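Local coordinates for protein glycerol trinitrate reductase (Agrobacterium tumefaciens, PDB 5EPD) that probably reduces glycerol trinitrate as an FMN-dependent oxidoreductase of the Old Yellow Enzyme family, captured here without its flavin, at residues 56-65 / 102-110; 175-186 / 231-240. All blocks are in the same frame, centred on the assembly; numbering follows the deposited sequence.

Interaction 1: 56-65 / 102-110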
ATOM      1  N   VAL A  56      -1.130 -16.740   5.640  1.00 31.93           N
ATOM      2  CA  VAL A  56      -2.572 -16.674   5.542  1.00 32.96           C
ATOM      3  C   VAL A  56      -3.049 -15.679   6.590  1.00 31.00           C
ATOM      4  O   VAL A  56      -2.502 -15.652   7.689  1.00 28.14           O
ATOM      5  CB  VAL A  56      -3.178 -18.077   5.808  1.00 33.54           C
ATOM      6  CG1 VAL A  56      -4.692 -18.036   5.776  1.00 34.32           C
ATOM      7  CG2 VAL A  56      -2.642 -19.098   4.792  1.00 32.83           C
ATOM      8  N   PRO A  57      -4.074 -14.860   6.258  1.00 34.38           N
ATOM      9  CA  PRO A  57      -4.571 -13.881   7.229  1.00 34.54           C
ATOM     10  C   PRO A  57      -4.927 -14.546   8.543  1.00 35.25           C
ATOM     11  O   PRO A  57      -5.581 -15.586   8.541  1.00 35.56           O
ATOM     12  CB  PRO A  57      -5.821 -13.311   6.551  1.00 35.31           C
ATOM     13  CG  PRO A  57      -5.554 -13.465   5.095  1.00 36.50           C
ATOM     14  CD  PRO A  57      -4.810 -14.772   4.978  1.00 35.85           C
ATOM     15  N   GLY A  58      -4.467 -13.960   9.646  1.00 36.60           N
ATOM     16  CA  GLY A  58      -4.724 -14.492  10.988  1.00 36.05           C
ATOM     17  C   GLY A  58      -6.196 -14.434  11.345  1.00 35.06           C
ATOM     18  O   GLY A  58      -6.989 -13.724  10.720  1.00 32.19           O
ATOM     19  N   GLU A  59      -6.566 -15.185  12.370  1.00 37.01           N
ATOM     20  CA  GLU A  59      -7.978 -15.505  12.583  1.00 36.33           C
ATOM     21  C   GLU A  59      -8.801 -14.323  13.034  1.00 35.53           C
ATOM     22  O   GLU A  59     -10.001 -14.352  12.881  1.00 39.01           O
ATOM     23  CB  GLU A  59      -8.141 -16.690  13.554  1.00 37.71           C
ATOM     24  CG  GLU A  59      -7.913 -16.381  15.025  1.00 37.94           C
ATOM     25  CD  GLU A  59      -8.067 -17.621  15.864  1.00 37.43           C
ATOM     26  OE1 GLU A  59      -7.206 -18.499  15.746  1.00 40.17           O
ATOM     27  OE2 GLU A  59      -9.053 -17.732  16.617  1.00 36.81           O
ATOM     28  N   LEU A  60      -8.158 -13.291  13.572  1.00 35.48           N
ATOM     29  CA  LEU A  60      -8.839 -12.065  14.004  1.00 34.92           C
ATOM     30  C   LEU A  60      -8.888 -10.939  12.969  1.00 35.73           C
ATOM     31  O   LEU A  60      -9.499  -9.881  13.230  1.00 37.89           O
ATOM     32  CB  LEU A  60      -8.141 -11.502  15.228  1.00 36.78           C
ATOM     33  CG  LEU A  60      -7.952 -12.475  16.382  1.00 39.14           C
ATOM     34  CD1 LEU A  60      -7.134 -11.762  17.454  1.00 40.08           C
ATOM     35  CD2 LEU A  60      -9.299 -12.981  16.910  1.00 38.52           C
ATOM     36  N   THR A  61      -8.268 -11.154  11.808  1.00 32.84           N
ATOM     37  CA  THR A  61      -8.049 -10.074  10.858  1.00 30.43           C
ATOM     38  C   THR A  61      -9.337  -9.626  10.148  1.00 30.90           C
ATOM     39  O   THR A  61      -9.540  -8.425   9.955  1.00 31.23           O
ATOM     40  CB  THR A  61      -6.934 -10.456   9.882  1.00 29.23           C
ATOM     41  OG1 THR A  61      -5.709 -10.590  10.614  1.00 30.17           O
ATOM     42  CG2 THR A  61      -6.735  -9.400   8.812  1.00 28.81           C
ATOM     43  N   ALA A  62     -10.202 -10.570   9.776  1.00 30.61           N
ATOM     44  CA  ALA A  62     -11.541 -10.219   9.267  1.00 33.52           C
ATOM     45  C   ALA A  62     -12.198  -9.202  10.192  1.00 33.88           C
ATOM     46  O   ALA A  62     -12.627  -8.128   9.746  1.00 36.31           O
ATOM     47  CB  ALA A  62     -12.438 -11.454   9.116  1.00 33.83           C
ATOM     48  N   GLY A  63     -12.248  -9.533  11.484  1.00 32.66           N
ATOM     49  CA  GLY A  63     -12.806  -8.631  12.497  1.00 32.05           C
ATOM     50  C   GLY A  63     -12.209  -7.216  12.503  1.00 32.08           C
ATOM     51  O   GLY A  63     -12.932  -6.198  12.588  1.00 30.60           O
ATOM     52  N   TYR A  64     -10.885  -7.175  12.428  1.00 28.42           N
ATOM     53  CA  TYR A  64     -10.113  -5.948  12.430  1.00 27.32           C
ATOM     54  C   TYR A  64     -10.591  -5.028  11.348  1.00 26.71           C
ATOM     55  O   TYR A  64     -10.880  -3.865  11.624  1.00 29.04           O
ATOM     56  CB  TYR A  64      -8.637  -6.317  12.229  1.00 27.65           C
ATOM     57  CG  TYR A  64      -7.703  -5.223  11.819  1.00 26.19           C
ATOM     58  CD1 TYR A  64      -7.353  -4.218  12.718  1.00 26.87           C
ATOM     59  CD2 TYR A  64      -7.093  -5.242  10.555  1.00 26.19           C
ATOM     60  CE1 TYR A  64      -6.456  -3.233  12.362  1.00 26.93           C
ATOM     61  CE2 TYR A  64      -6.177  -4.267  10.182  1.00 26.66           C
ATOM     62  CZ  TYR A  64      -5.870  -3.253  11.087  1.00 27.65           C
ATOM     63  OH  TYR A  64      -4.974  -2.255  10.753  1.00 28.29           O
ATOM     64  N   TYR A  65     -10.699  -5.551  10.129  1.00 26.20           N
ATOM     65  CA  TYR A  65     -11.092  -4.753   8.978  1.00 26.38           C
ATOM     66  C   TYR A  65     -12.569  -4.395   9.043  1.00 29.34           C
ATOM     67  O   TYR A  65     -12.932  -3.239   8.821  1.00 28.61           O
ATOM     68  CB  TYR A  65     -10.783  -5.465   7.660  1.00 26.35           C
ATOM     69  CG  TYR A  65      -9.299  -5.458   7.277  1.00 26.53           C
ATOM     70  CD1 TYR A  65      -8.652  -4.267   6.936  1.00 25.79           C
ATOM     71  CD2 TYR A  65      -8.550  -6.636   7.272  1.00 26.33           C
ATOM     72  CE1 TYR A  65      -7.310  -4.257   6.590  1.00 26.37           C
ATOM     73  CE2 TYR A  65      -7.203  -6.633   6.928  1.00 25.85           C
ATOM     74  CZ  TYR A  65      -6.590  -5.449   6.593  1.00 26.77           C
ATOM     75  OH  TYR A  65      -5.255  -5.459   6.235  1.00 26.64           O
ATOM     76  N   GLY A 102      -8.288 -17.465   2.959  1.00 37.36           N
ATOM     77  CA  GLY A 102      -8.234 -16.572   4.123  1.00 39.96           C
ATOM     78  C   GLY A 102      -8.761 -15.148   3.841  1.00 41.77           C
ATOM     79  O   GLY A 102      -9.494 -14.557   4.663  1.00 38.92           O
ATOM     80  N   TRP A 103      -8.393 -14.600   2.682  1.00 40.59           N
ATOM     81  CA  TRP A 103      -8.812 -13.251   2.303  1.00 41.65           C
ATOM     82  C   TRP A 103     -10.298 -13.145   1.995  1.00 44.97           C
ATOM     83  O   TRP A 103     -10.874 -12.044   2.106  1.00 45.71           O
ATOM     84  CB  TRP A 103      -8.039 -12.749   1.074  1.00 40.34           C
ATOM     85  CG  TRP A 103      -6.662 -12.292   1.373  1.00 38.67           C
ATOM     86  CD1 TRP A 103      -5.495 -12.861   0.949  1.00 37.93           C
ATOM     87  CD2 TRP A 103      -6.295 -11.154   2.160  1.00 37.05           C
ATOM     88  NE1 TRP A 103      -4.421 -12.143   1.423  1.00 37.46           N
ATOM     89  CE2 TRP A 103      -4.882 -11.094   2.174  1.00 36.23           C
ATOM     90  CE3 TRP A 103      -7.024 -10.175   2.851  1.00 34.84           C
ATOM     91  CZ2 TRP A 103      -4.180 -10.099   2.858  1.00 34.50           C
ATOM     92  CZ3 TRP A 103      -6.322  -9.185   3.535  1.00 34.61           C
ATOM     93  CH2 TRP A 103      -4.909  -9.160   3.529  1.00 33.95           C
ATOM     94  N   LYS A 104     -10.907 -14.255   1.567  1.00 45.44           N
ATOM     95  CA  LYS A 104     -12.339 -14.245   1.216  1.00 46.45           C
ATOM     96  C   LYS A 104     -13.186 -13.921   2.425  1.00 44.49           C
ATOM     97  O   LYS A 104     -14.147 -13.166   2.333  1.00 44.11           O
ATOM     98  CB  LYS A 104     -12.789 -15.573   0.624  1.00 46.98           C
ATOM     99  CG  LYS A 104     -12.476 -15.743  -0.846  1.00 47.33           C
ATOM    100  CD  LYS A 104     -12.753 -17.179  -1.245  1.00 49.52           C
ATOM    101  CE  LYS A 104     -12.690 -17.380  -2.742  1.00 51.94           C
ATOM    102  NZ  LYS A 104     -12.520 -18.826  -3.047  1.00 55.26           N
ATOM    103  N   LYS A 105     -12.812 -14.492   3.560  1.00 42.03           N
ATOM    104  CA  LYS A 105     -13.498 -14.208   4.792  1.00 43.51           C
ATOM    105  C   LYS A 105     -13.410 -12.718   5.159  1.00 43.74           C
ATOM    106  O   LYS A 105     -14.361 -12.142   5.695  1.00 48.44           O
ATOM    107  CB  LYS A 105     -12.901 -15.046   5.901  1.00 45.11           C
ATOM    108  CG  LYS A 105     -12.989 -16.546   5.682  1.00 49.09           C
ATOM    109  CD  LYS A 105     -12.900 -17.235   7.040  1.00 55.60           C
ATOM    110  CE  LYS A 105     -13.031 -18.742   6.954  1.00 58.84           C
ATOM    111  NZ  LYS A 105     -11.703 -19.336   6.660  1.00 60.51           N
ATOM    112  N   VAL A 106     -12.264 -12.098   4.875  1.00 41.75           N
ATOM    113  CA  VAL A 106     -12.029 -10.682   5.199  1.00 38.33           C
ATOM    114  C   VAL A 106     -12.817  -9.777   4.260  1.00 36.53           C
ATOM    115  O   VAL A 106     -13.484  -8.862   4.718  1.00 38.37           O
ATOM    116  CB  VAL A 106     -10.525 -10.331   5.131  1.00 37.79           C
ATOM    117  CG1 VAL A 106     -10.283  -8.854   5.434  1.00 37.32           C
ATOM    118  CG2 VAL A 106      -9.740 -11.219   6.091  1.00 37.66           C
ATOM    119  N   THR A 107     -12.753 -10.032   2.952  1.00 35.41           N
ATOM    120  CA  THR A 107     -13.572  -9.287   1.981  1.00 36.85           C
ATOM    121  C   THR A 107     -15.083  -9.424   2.279  1.00 36.56           C
ATOM    122  O   THR A 107     -15.836  -8.459   2.192  1.00 35.05           O
ATOM    123  CB  THR A 107     -13.254  -9.700   0.515  1.00 36.56           C
ATOM    124  OG1 THR A 107     -13.415 -11.117   0.357  1.00 33.09           O
ATOM    125  CG2 THR A 107     -11.803  -9.305   0.152  1.00 35.34           C
ATOM    126  N   ALA A 108     -15.500 -10.620   2.674  1.00 40.62           N
ATOM    127  CA  ALA A 108     -16.883 -10.889   3.100  1.00 41.20           C
ATOM    128  C   ALA A 108     -17.279 -10.071   4.310  1.00 40.17           C
ATOM    129  O   ALA A 108     -18.361  -9.459   4.317  1.00 38.52           O
ATOM    130  CB  ALA A 108     -17.061 -12.368   3.424  1.00 40.64           C
ATOM    131  N   ALA A 109     -16.424 -10.090   5.336  1.00 37.74           N
ATOM    132  CA  ALA A 109     -16.689  -9.341   6.580  1.00 39.82           C
ATOM    133  C   ALA A 109     -16.832  -7.821   6.335  1.00 40.37           C
ATOM    134  O   ALA A 109     -17.739  -7.158   6.866  1.00 38.75           O
ATOM    135  CB  ALA A 109     -15.592  -9.620   7.605  1.00 40.66           C
ATOM    136  N   VAL A 110     -15.929  -7.291   5.516  1.00 37.62           N
ATOM    137  CA  VAL A 110     -15.959  -5.881   5.126  1.00 36.76           C
ATOM    138  C   VAL A 110     -17.215  -5.523   4.321  1.00 35.70           C
ATOM    139  O   VAL A 110     -17.842  -4.470   4.545  1.00 30.92           O
ATOM    140  CB  VAL A 110     -14.719  -5.528   4.266  1.00 34.40           C
ATOM    141  CG1 VAL A 110     -14.870  -4.165   3.583  1.00 33.79           C
ATOM    142  CG2 VAL A 110     -13.485  -5.546   5.133  1.00 34.07           C
TER
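Lys105 O, which accepts the helical bond from Ala109 N at 2.9 Å, has the methyl group of Ala62 resting beside it, and Ala62 CB also meets Ala109 CB at 3.9 Å. The contact joins two neighbouring helices of the outer layer of a TIM barrel, 61-66 between the first and second strands and 97-112 between the second and third. The axes of 61-65 and 102-110 come within 8.3 Å, at 28° to each other, so the helices run nearly alongside each other. Val106 turns one methyl to Tyr65 and the other to Ala62: with chi1 at 179°, CG1 lies anti to the backbone N and presses obliquely on the Tyr65 ring, 3.4 Å from CD2, whereas CG2 lies 3.8 Å from Ala62 N. Farther along, Val110 CG2 closes on Tyr65 CB at 3.7 Å. Tyr64 CD2 lies over one face of the Tyr65 ring, which together with Val106 probably restricts its turning, while a hydrogen bond to Glu77 OE1 of strand 73-80 holds the hydroxyl end. Trp103 NE1 is hydrogen-bonded to Gly93 O, which holds the far side of the indole, and its six-membered ring presents an edge to Tyr65 CE2. Ahead of the type I turn at 58-61, Pro57 settles on the first half of helix 97-112, with CD against the bare CA of Gly102. Its CG makes a CH-pi contact with the indole, standing over one face 3.8 Å from the centroid of the Trp103 five-membered ring and 11° from the ring normal.

Interaction 2: 175-186 / 231-240; sequences VDDFRKAAANSI and EVTAAVAQEI
A bend at chi3 (43°) folds the end of the Arg179 side chain across to Glu239, whose own chain is bent at chi2 (61°) and brings its carboxylate to meet it. Arg179 NH1 donates to Glu239 OE1 at 3.0 Å, with the oxygen lying in the guanidinium plane but approached from above the carboxylate, 63° out of its plane. The other side of the same guanidinium belongs to Asp176: NE bonds to Asp176 OD1 at 2.6 Å and NH2 makes weaker bonds to both carboxylate oxygens. One arginine thus bridges two acids, which probably eases the repulsion between them and holds the guanidinium against rotation. Glu239 OE2 faces Ala183 CB at 3.4 Å. This network edges the packing of two consecutive outer helices of the TIM barrel, 171-187 and 227-240, which lie on either side of strand 193-196 in the sequence; the axes of 175-186 and 231-240 approach to 8.4 Å. Beneath it the contact is apolar. Val232 CG1 sits over one face of the Phe178 ring, offset toward the rim and 3.4 Å from Phe178 CG, in a CH-pi contact. Phe178 also touches Leu121, and Val232 touches Val195, so this pair reaches down to the barrel strands. Val175 CG1 meets Ala235 CB at 3.6 Å. One turn on from Phe178, Ala182 CB packs on Val236 CG1 at 3.7 Å, and toward the C-terminal ends Ile240 CG2 comes obliquely to Ile186 CG1 at 3.8 Å.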
ATOM      1  N   VAL A 175       6.844  -9.218 -13.206  1.00 34.90           N
ATOM      2  CA  VAL A 175       5.645  -8.573 -13.758  1.00 34.89           C
ATOM      3  C   VAL A 175       4.507  -9.561 -13.753  1.00 36.95           C
ATOM      4  O   VAL A 175       3.336  -9.181 -13.533  1.00 34.23           O
ATOM      5  CB  VAL A 175       5.827  -8.102 -15.221  1.00 34.66           C
ATOM      6  CG1 VAL A 175       4.487  -7.673 -15.828  1.00 34.41           C
ATOM      7  CG2 VAL A 175       6.852  -6.978 -15.316  1.00 35.60           C
ATOM      8  N   ASP A 176       4.839 -10.828 -14.007  1.00 37.41           N
ATOM      9  CA  ASP A 176       3.813 -11.854 -14.021  1.00 42.16           C
ATOM     10  C   ASP A 176       3.322 -12.245 -12.632  1.00 40.93           C
ATOM     11  O   ASP A 176       2.158 -12.630 -12.478  1.00 42.26           O
ATOM     12  CB  ASP A 176       4.255 -13.110 -14.762  1.00 45.76           C
ATOM     13  CG  ASP A 176       3.064 -13.929 -15.217  1.00 50.04           C
ATOM     14  OD1 ASP A 176       2.236 -13.356 -15.959  1.00 56.82           O
ATOM     15  OD2 ASP A 176       2.924 -15.108 -14.820  1.00 52.32           O
ATOM     16  N   ASP A 177       4.198 -12.174 -11.633  1.00 39.96           N
ATOM     17  CA  ASP A 177       3.780 -12.410 -10.241  1.00 37.79           C
ATOM     18  C   ASP A 177       2.801 -11.357  -9.771  1.00 36.98           C
ATOM     19  O   ASP A 177       1.871 -11.691  -9.048  1.00 38.89           O
ATOM     20  CB  ASP A 177       4.973 -12.421  -9.303  1.00 39.53           C
ATOM     21  CG  ASP A 177       5.901 -13.584  -9.556  1.00 40.40           C
ATOM     22  OD1 ASP A 177       5.452 -14.555 -10.196  1.00 41.60           O
ATOM     23  OD2 ASP A 177       7.077 -13.515  -9.127  1.00 41.65           O
ATOM     24  N   PHE A 178       3.002 -10.094 -10.170  1.00 34.66           N
ATOM     25  CA  PHE A 178       2.007  -9.041  -9.925  1.00 33.32           C
ATOM     26  C   PHE A 178       0.715  -9.309 -10.702  1.00 36.79           C
ATOM     27  O   PHE A 178      -0.394  -9.157 -10.155  1.00 34.60           O
ATOM     28  CB  PHE A 178       2.517  -7.658 -10.318  1.00 31.95           C
ATOM     29  CG  PHE A 178       3.378  -6.997  -9.280  1.00 32.88           C
ATOM     30  CD1 PHE A 178       2.808  -6.359  -8.183  1.00 35.37           C
ATOM     31  CD2 PHE A 178       4.761  -6.972  -9.413  1.00 33.70           C
ATOM     32  CE1 PHE A 178       3.606  -5.722  -7.230  1.00 37.70           C
ATOM     33  CE2 PHE A 178       5.572  -6.344  -8.466  1.00 35.03           C
ATOM     34  CZ  PHE A 178       4.995  -5.709  -7.373  1.00 35.70           C
ATOM     35  N   ARG A 179       0.853  -9.674 -11.979  1.00 39.40           N
ATOM     36  CA  ARG A 179      -0.307  -9.944 -12.826  1.00 42.25           C
ATOM     37  C   ARG A 179      -1.178 -11.007 -12.170  1.00 42.28           C
ATOM     38  O   ARG A 179      -2.381 -10.842 -12.022  1.00 43.79           O
ATOM     39  CB  ARG A 179       0.114 -10.418 -14.226  1.00 44.54           C
ATOM     40  CG  ARG A 179      -1.024 -10.354 -15.245  1.00 48.77           C
ATOM     41  CD  ARG A 179      -0.807 -11.245 -16.470  1.00 53.17           C
ATOM     42  NE  ARG A 179      -0.282 -12.567 -16.104  1.00 56.34           N
ATOM     43  CZ  ARG A 179      -1.010 -13.628 -15.729  1.00 57.99           C
ATOM     44  NH1 ARG A 179      -2.342 -13.585 -15.666  1.00 56.99           N
ATOM     45  NH2 ARG A 179      -0.391 -14.763 -15.418  1.00 57.78           N
ATOM     46  N   LYS A 180      -0.549 -12.102 -11.780  1.00 41.37           N
ATOM     47  CA  LYS A 180      -1.237 -13.225 -11.184  1.00 44.05           C
ATOM     48  C   LYS A 180      -1.777 -12.800  -9.809  1.00 44.70           C
ATOM     49  O   LYS A 180      -2.916 -13.138  -9.445  1.00 46.10           O
ATOM     50  CB  LYS A 180      -0.252 -14.399 -11.094  1.00 49.23           C
ATOM     51  CG  LYS A 180      -0.819 -15.755 -10.740  1.00 54.07           C
ATOM     52  CD  LYS A 180       0.302 -16.627 -10.159  1.00 59.70           C
ATOM     53  CE  LYS A 180       0.556 -16.348  -8.664  1.00 58.61           C
ATOM     54  NZ  LYS A 180       1.996 -16.380  -8.267  1.00 53.99           N
ATOM     55  N   ALA A 181      -0.994 -12.027  -9.056  1.00 41.38           N
ATOM     56  CA  ALA A 181      -1.453 -11.590  -7.730  1.00 42.60           C
ATOM     57  C   ALA A 181      -2.710 -10.707  -7.809  1.00 39.71           C
ATOM     58  O   ALA A 181      -3.564 -10.778  -6.936  1.00 39.13           O
ATOM     59  CB  ALA A 181      -0.340 -10.904  -6.936  1.00 41.74           C
ATOM     60  N   ALA A 182      -2.833  -9.900  -8.854  1.00 39.46           N
ATOM     61  CA  ALA A 182      -4.051  -9.121  -9.067  1.00 39.38           C
ATOM     62  C   ALA A 182      -5.264 -10.018  -9.312  1.00 41.72           C
ATOM     63  O   ALA A 182      -6.321  -9.778  -8.740  1.00 43.39           O
ATOM     64  CB  ALA A 182      -3.881  -8.154 -10.222  1.00 40.75           C
ATOM     65  N   ALA A 183      -5.127 -11.053 -10.142  1.00 42.36           N
ATOM     66  CA  ALA A 183      -6.268 -11.950 -10.417  1.00 41.17           C
ATOM     67  C   ALA A 183      -6.659 -12.790  -9.212  1.00 39.66           C
ATOM     68  O   ALA A 183      -7.816 -13.173  -9.085  1.00 38.53           O
ATOM     69  CB  ALA A 183      -5.977 -12.847 -11.610  1.00 41.74           C
ATOM     70  N   ASN A 184      -5.683 -13.096  -8.352  1.00 40.86           N
ATOM     71  CA  ASN A 184      -5.939 -13.737  -7.053  1.00 40.88           C
ATOM     72  C   ASN A 184      -6.708 -12.807  -6.087  1.00 41.00           C
ATOM     73  O   ASN A 184      -7.470 -13.277  -5.229  1.00 41.84           O
ATOM     74  CB  ASN A 184      -4.624 -14.177  -6.380  1.00 40.38           C
ATOM     75  CG  ASN A 184      -3.918 -15.308  -7.119  1.00 41.80           C
ATOM     76  OD1 ASN A 184      -4.498 -15.957  -7.986  1.00 43.62           O
ATOM     77  ND2 ASN A 184      -2.660 -15.550  -6.770  1.00 39.95           N
ATOM     78  N   SER A 185      -6.483 -11.500  -6.217  1.00 37.52           N
ATOM     79  CA  SER A 185      -7.154 -10.523  -5.381  1.00 38.16           C
ATOM     80  C   SER A 185      -8.615 -10.432  -5.767  1.00 38.44           C
ATOM     81  O   SER A 185      -9.460 -10.276  -4.891  1.00 34.90           O
ATOM     82  CB  SER A 185      -6.491  -9.148  -5.491  1.00 38.12           C
ATOM     83  OG  SER A 185      -5.138  -9.205  -5.070  1.00 38.86           O
ATOM     84  N   ILE A 186      -8.909 -10.542  -7.067  1.00 40.09           N
ATOM     85  CA  ILE A 186     -10.295 -10.606  -7.554  1.00 42.54           C
ATOM     86  C   ILE A 186     -10.975 -11.911  -7.167  1.00 43.48           C
ATOM     87  O   ILE A 186     -12.130 -11.884  -6.774  1.00 44.82           O
ATOM     88  CB  ILE A 186     -10.406 -10.447  -9.081  1.00 44.83           C
ATOM     89  CG1 ILE A 186      -9.795  -9.109  -9.536  1.00 46.67           C
ATOM     90  CG2 ILE A 186     -11.862 -10.536  -9.514  1.00 45.74           C
ATOM     91  CD1 ILE A 186     -10.233  -7.887  -8.747  1.00 47.55           C
ATOM     92  N   GLU A 231       5.334  -1.117 -16.391  1.00 30.09           N
ATOM     93  CA  GLU A 231       5.044  -2.459 -16.898  1.00 31.81           C
ATOM     94  C   GLU A 231       4.176  -3.221 -15.937  1.00 31.95           C
ATOM     95  O   GLU A 231       3.260  -3.935 -16.354  1.00 33.15           O
ATOM     96  CB  GLU A 231       6.325  -3.251 -17.164  1.00 33.56           C
ATOM     97  CG  GLU A 231       6.936  -2.888 -18.513  1.00 37.27           C
ATOM     98  CD  GLU A 231       8.276  -3.536 -18.758  1.00 39.95           C
ATOM     99  OE1 GLU A 231       8.719  -4.310 -17.884  1.00 37.71           O
ATOM    100  OE2 GLU A 231       8.877  -3.256 -19.819  1.00 44.22           O
ATOM    101  N   VAL A 232       4.466  -3.082 -14.643  1.00 32.76           N
ATOM    102  CA  VAL A 232       3.704  -3.806 -13.622  1.00 31.77           C
ATOM    103  C   VAL A 232       2.249  -3.288 -13.582  1.00 30.70           C
ATOM    104  O   VAL A 232       1.307  -4.068 -13.669  1.00 31.70           O
ATOM    105  CB  VAL A 232       4.397  -3.758 -12.233  1.00 32.44           C
ATOM    106  CG1 VAL A 232       3.431  -4.162 -11.123  1.00 33.10           C
ATOM    107  CG2 VAL A 232       5.620  -4.667 -12.202  1.00 32.57           C
ATOM    108  N   THR A 233       2.065  -1.979 -13.494  1.00 28.85           N
ATOM    109  CA  THR A 233       0.724  -1.393 -13.506  1.00 29.14           C
ATOM    110  C   THR A 233      -0.063  -1.690 -14.813  1.00 29.80           C
ATOM    111  O   THR A 233      -1.276  -1.902 -14.793  1.00 29.95           O
ATOM    112  CB  THR A 233       0.804   0.138 -13.264  1.00 28.61           C
ATOM    113  OG1 THR A 233       1.688   0.413 -12.171  1.00 26.69           O
ATOM    114  CG2 THR A 233      -0.567   0.736 -12.964  1.00 29.84           C
ATOM    115  N   ALA A 234       0.622  -1.696 -15.947  1.00 32.94           N
ATOM    116  CA  ALA A 234      -0.019  -1.998 -17.236  1.00 35.52           C
ATOM    117  C   ALA A 234      -0.556  -3.444 -17.297  1.00 37.62           C
ATOM    118  O   ALA A 234      -1.668  -3.691 -17.803  1.00 36.82           O
ATOM    119  CB  ALA A 234       0.967  -1.736 -18.385  1.00 36.81           C
ATOM    120  N   ALA A 235       0.246  -4.387 -16.779  1.00 38.44           N
ATOM    121  CA  ALA A 235      -0.125  -5.799 -16.735  1.00 37.57           C
ATOM    122  C   ALA A 235      -1.265  -6.058 -15.757  1.00 39.70           C
ATOM    123  O   ALA A 235      -2.147  -6.859 -16.042  1.00 43.15           O
ATOM    124  CB  ALA A 235       1.075  -6.644 -16.375  1.00 36.99           C
ATOM    125  N   VAL A 236      -1.232  -5.397 -14.603  1.00 40.21           N
ATOM    126  CA  VAL A 236      -2.295  -5.515 -13.620  1.00 42.47           C
ATOM    127  C   VAL A 236      -3.581  -4.915 -14.183  1.00 44.16           C
ATOM    128  O   VAL A 236      -4.639  -5.513 -14.078  1.00 42.50           O
ATOM    129  CB  VAL A 236      -1.918  -4.820 -12.286  1.00 43.55           C
ATOM    130  CG1 VAL A 236      -3.131  -4.691 -11.366  1.00 44.68           C
ATOM    131  CG2 VAL A 236      -0.807  -5.580 -11.580  1.00 43.19           C
ATOM    132  N   ALA A 237      -3.477  -3.731 -14.784  1.00 47.29           N
ATOM    133  CA  ALA A 237      -4.634  -3.074 -15.382  1.00 50.63           C
ATOM    134  C   ALA A 237      -5.280  -3.929 -16.475  1.00 53.10           C
ATOM    135  O   ALA A 237      -6.502  -3.959 -16.586  1.00 51.19           O
ATOM    136  CB  ALA A 237      -4.248  -1.708 -15.934  1.00 50.62           C
ATOM    137  N   GLN A 238      -4.469  -4.623 -17.275  1.00 57.64           N
ATOM    138  CA  GLN A 238      -5.013  -5.470 -18.352  1.00 59.50           C
ATOM    139  C   GLN A 238      -5.704  -6.704 -17.798  1.00 57.94           C
ATOM    140  O   GLN A 238      -6.812  -7.038 -18.216  1.00 61.77           O
ATOM    141  CB  GLN A 238      -3.938  -5.888 -19.358  1.00 62.15           C
ATOM    142  CG  GLN A 238      -4.061  -5.206 -20.711  1.00 65.54           C
ATOM    143  CD  GLN A 238      -3.263  -5.929 -21.764  1.00 71.42           C
ATOM    144  OE1 GLN A 238      -2.336  -5.369 -22.354  1.00 75.06           O
ATOM    145  NE2 GLN A 238      -3.588  -7.199 -21.980  1.00 70.29           N
ATOM    146  N   GLU A 239      -5.046  -7.367 -16.858  1.00 50.97           N
ATOM    147  CA  GLU A 239      -5.597  -8.541 -16.224  1.00 50.15           C
ATOM    148  C   GLU A 239      -6.998  -8.311 -15.669  1.00 51.74           C
ATOM    149  O   GLU A 239      -7.872  -9.157 -15.867  1.00 56.54           O
ATOM    150  CB  GLU A 239      -4.684  -8.996 -15.081  1.00 49.97           C
ATOM    151  CG  GLU A 239      -5.149 -10.259 -14.343  1.00 49.78           C
ATOM    152  CD  GLU A 239      -5.227 -11.478 -15.244  1.00 47.10           C
ATOM    153  OE1 GLU A 239      -4.428 -11.545 -16.197  1.00 43.71           O
ATOM    154  OE2 GLU A 239      -6.081 -12.362 -14.993  1.00 47.07           O
ATOM    155  N   ILE A 240      -7.206  -7.208 -14.949  1.00 48.90           N
ATOM    156  CA  ILE A 240      -8.454  -7.020 -14.192  1.00 48.88           C
ATOM    157  C   ILE A 240      -9.257  -5.769 -14.522  1.00 46.61           C
ATOM    158  O   ILE A 240     -10.380  -5.640 -14.053  1.00 49.06           O
ATOM    159  CB  ILE A 240      -8.188  -7.024 -12.667  1.00 52.29           C
ATOM    160  CG1 ILE A 240      -7.466  -5.749 -12.208  1.00 52.43           C
ATOM    161  CG2 ILE A 240      -7.379  -8.255 -12.275  1.00 54.35           C
ATOM    162  CD1 ILE A 240      -7.316  -5.643 -10.701  1.00 53.31           C
TER

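How the interactions relate
From the N terminus, interaction 1 comes first: segment 56-65 leads into the helix after the first barrel strand, and the chain passes through strand 73-80 before 102-110 closes the loop. Strand 117-122 follows, and only then does interaction 2 open at 175-186, closing at 231-240 after strand 193-196. The two loops therefore lie in series and neither nest nor cross. Each pairs successive helices of the barrel's outer layer, the first and second in one case and the third and fourth in the other. Their centres are about 22 Å apart and their nearest atoms about 6 Å, without touching; Val110 and Phe178 both lean on strand 117-122, which runs between them in sequence.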